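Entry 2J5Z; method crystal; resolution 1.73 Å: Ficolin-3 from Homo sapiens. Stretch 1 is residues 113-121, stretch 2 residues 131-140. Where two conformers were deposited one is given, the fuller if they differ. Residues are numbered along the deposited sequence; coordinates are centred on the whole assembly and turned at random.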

# COMPACT_ATOMS: atom_id res chain seq x y z
N THR A 113 -0.63 19.65 13.89
CA THR A 113 -1.58 20.14 14.90
C THR A 113 -2.81 19.22 14.93
O THR A 113 -3.03 18.44 13.99
CB THR A 113 -2.03 21.60 14.66
OG1 THR A 113 -2.52 21.76 13.32
CG2 THR A 113 -0.86 22.60 14.89
N PHE A 114 -3.59 19.29 16.00
CA PHE A 114 -4.74 18.39 16.15
C PHE A 114 -5.95 19.02 16.83
O PHE A 114 -5.87 20.09 17.44
CB PHE A 114 -4.33 17.13 16.87
N ALA A 115 -7.08 18.32 16.71
CA ALA A 115 -8.34 18.71 17.35
C ALA A 115 -9.04 17.42 17.74
O ALA A 115 -9.06 16.45 16.97
CB ALA A 115 -9.20 19.53 16.40
N HIS A 116 -9.60 17.40 18.94
CA HIS A 116 -10.30 16.23 19.44
C HIS A 116 -11.70 16.63 19.84
O HIS A 116 -11.92 17.75 20.33
CB HIS A 116 -9.55 15.62 20.61
CG HIS A 116 -8.27 14.95 20.22
ND1 HIS A 116 -7.17 15.65 19.76
CD2 HIS A 116 -7.91 13.64 20.22
CE1 HIS A 116 -6.20 14.80 19.48
NE2 HIS A 116 -6.62 13.58 19.76
N TYR A 117 -12.65 15.73 19.62
CA TYR A 117 -14.05 15.95 20.01
C TYR A 117 -14.55 14.68 20.67
O TYR A 117 -14.21 13.57 20.24
CB TYR A 117 -14.92 16.31 18.79
CG TYR A 117 -14.49 17.59 18.11
CD1 TYR A 117 -15.07 18.80 18.46
CD2 TYR A 117 -13.48 17.58 17.14
CE1 TYR A 117 -14.67 19.99 17.84
CE2 TYR A 117 -13.07 18.76 16.53
CZ TYR A 117 -13.66 19.96 16.89
OH TYR A 117 -13.25 21.13 16.29
N ALA A 118 -15.36 14.83 21.72
CA ALA A 118 -15.74 13.70 22.56
C ALA A 118 -16.48 12.60 21.80
O ALA A 118 -16.29 11.41 22.07
CB ALA A 118 -16.60 14.20 23.73
N THR A 119 -17.37 13.01 20.89
CA THR A 119 -18.14 12.06 20.07
C THR A 119 -18.33 12.56 18.64
O THR A 119 -18.21 13.76 18.35
CB THR A 119 -19.56 11.75 20.65
OG1 THR A 119 -20.33 12.95 20.71
CG2 THR A 119 -19.48 11.12 22.05
N PHE A 120 -18.64 11.63 17.74
CA PHE A 120 -18.93 11.93 16.35
C PHE A 120 -19.95 10.91 15.87
O PHE A 120 -19.79 9.70 16.07
CB PHE A 120 -17.64 11.82 15.51
CG PHE A 120 -17.83 11.90 14.02
CD1 PHE A 120 -17.63 13.10 13.33
CD2 PHE A 120 -18.16 10.76 13.29
CE1 PHE A 120 -17.79 13.16 11.94
CE2 PHE A 120 -18.32 10.82 11.91
CZ PHE A 120 -18.12 12.00 11.23
N ARG A 121 -21.00 11.39 15.23
CA ARG A 121 -22.03 10.52 14.68
C ARG A 121 -22.65 11.20 13.50
O ARG A 121 -22.81 12.42 13.49
CB ARG A 121 -23.09 10.25 15.76
CG ARG A 121 -24.25 9.41 15.33
CD ARG A 121 -25.08 8.98 16.55
NE ARG A 121 -25.59 10.15 17.27
CZ ARG A 121 -26.76 10.73 17.03
NH1 ARG A 121 -27.59 10.25 16.10
NH2 ARG A 121 -27.12 11.79 17.75
N LEU A 131 -24.41 16.11 10.77
CA LEU A 131 -23.37 15.88 11.76
C LEU A 131 -23.91 16.03 13.17
O LEU A 131 -24.59 17.02 13.48
CB LEU A 131 -22.23 16.88 11.57
CG LEU A 131 -21.08 16.82 12.59
CD1 LEU A 131 -20.37 15.46 12.59
CD2 LEU A 131 -20.11 17.92 12.26
N ALA A 132 -23.62 15.05 14.02
CA ALA A 132 -23.82 15.19 15.47
C ALA A 132 -22.45 15.12 16.16
O ALA A 132 -21.87 14.03 16.34
CB ALA A 132 -24.75 14.11 16.00
N LEU A 133 -21.92 16.28 16.54
CA LEU A 133 -20.57 16.36 17.08
C LEU A 133 -20.60 16.65 18.58
O LEU A 133 -21.33 17.53 19.02
CB LEU A 133 -19.79 17.46 16.35
CG LEU A 133 -18.29 17.52 16.61
CD1 LEU A 133 -17.59 16.34 15.93
CD2 LEU A 133 -17.74 18.87 16.12
N GLY A 134 -19.81 15.89 19.34
CA GLY A 134 -19.60 16.12 20.77
C GLY A 134 -18.72 17.33 21.03
O GLY A 134 -18.22 17.97 20.10
N LYS A 135 -18.56 17.66 22.30
CA LYS A 135 -17.80 18.85 22.69
C LYS A 135 -16.30 18.72 22.43
O LYS A 135 -15.75 17.62 22.47
CB LYS A 135 -18.05 19.16 24.17
CG LYS A 135 -19.53 19.33 24.51
CD LYS A 135 -20.12 20.51 23.78
CE LYS A 135 -21.59 20.73 24.20
NZ LYS A 135 -22.24 21.80 23.38
N PHE A 136 -15.67 19.86 22.16
CA PHE A 136 -14.24 19.97 21.95
C PHE A 136 -13.50 19.70 23.26
O PHE A 136 -13.81 20.32 24.29
CB PHE A 136 -13.93 21.38 21.44
CG PHE A 136 -12.47 21.64 21.16
CD1 PHE A 136 -11.84 21.06 20.07
CD2 PHE A 136 -11.74 22.50 21.98
CE1 PHE A 136 -10.50 21.32 19.79
CE2 PHE A 136 -10.40 22.76 21.71
CZ PHE A 136 -9.77 22.17 20.62
N SER A 137 -12.55 18.77 23.24
CA SER A 137 -11.77 18.46 24.43
C SER A 137 -10.46 19.25 24.44
O SER A 137 -10.26 20.12 25.29
CB SER A 137 -11.50 16.96 24.55
OG SER A 137 -10.70 16.51 23.47
N GLU A 138 -9.58 18.95 23.49
CA GLU A 138 -8.30 19.65 23.37
C GLU A 138 -7.82 19.60 21.93
O GLU A 138 -8.26 18.75 21.15
CB GLU A 138 -7.25 19.04 24.30
CG GLU A 138 -6.89 17.60 23.95
CD GLU A 138 -6.07 16.91 25.02
OE1 GLU A 138 -5.95 17.46 26.14
OE2 GLU A 138 -5.54 15.81 24.75
N GLY A 139 -6.93 20.51 21.58
CA GLY A 139 -6.40 20.56 20.23
C GLY A 139 -5.57 21.78 19.94
O GLY A 139 -6.05 22.90 20.01
N THR A 140 -4.31 21.55 19.60
CA THR A 140 -3.44 22.66 19.18
C THR A 140 -3.96 23.38 17.94
O THR A 140 -3.60 24.54 17.68
CB THR A 140 -2.01 22.16 18.90
OG1 THR A 140 -2.07 21.10 17.95
CG2 THR A 140 -1.36 21.66 20.18
O HOH W 1 -22.18 12.97 18.95

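The two stretches run antiparallel and are joined mainly through their backbones, which exchange hydrogen bonds along most of their length. Regular sheet pairing is found at one end. There Arg121 and Ala132 form a hydrogen-bonded pair that satisfies the backbone N and O of both residues: Arg121 N donates to Ala132 O (3.0 Å), and Ala132 N donates to Arg121 O at 2.8 Å with a straighter geometry. Ala132 O also accepts from a water (2.8 Å from the water oxygen), which is hydrogen-bonded in turn to Thr119 OG1 at 2.6 Å, so this single water ties the threonine hydroxyl to the opposing backbone.

Gly134 N donates to Thr119 O (2.8 Å, 169°). A CB on Gly134 would point toward the other stretch and fall about 2.5 Å from Thr119 OG1, so the close approach here depends on the absence of a side chain. Beyond it, Tyr117 and Phe136 form a single bridge: Ala118 N donates to Lys135 O (2.9 Å), while Ser137 N donates to His116 O (3.1 Å). Each of these carbonyls also receives a CA-H...O contact, from Tyr117 CA to Lys135 O (3.4 Å) and from Phe136 CA to His116 O (3.6 Å). His116 N reaches Glu138 O at 2.9 Å, and at the far end a side chain takes over as acceptor, Phe114 N donating to Thr140 OG1 (3.1 Å).

Apolar packing centres on the buried Tyr117 ring. Phe136 presents its edge to one face, with ring centroids 5.5 Å apart and planes at 61°; over the opposite face, Leu133 CD2 lies 3.9 Å from the Tyr117 ring centroid in a CH-pi contact. Tyr117 OH is hydrogen-bonded elsewhere in the structure. Phe120 and Leu133 share a sheet face, and Phe120 CE1 meets Leu131 CD1 at 3.5 Å. Arg121 and Ala132 occupy the other face, where the guanidinium lies flat over Ala132 CB, 3.7 Å from Arg121 NH2.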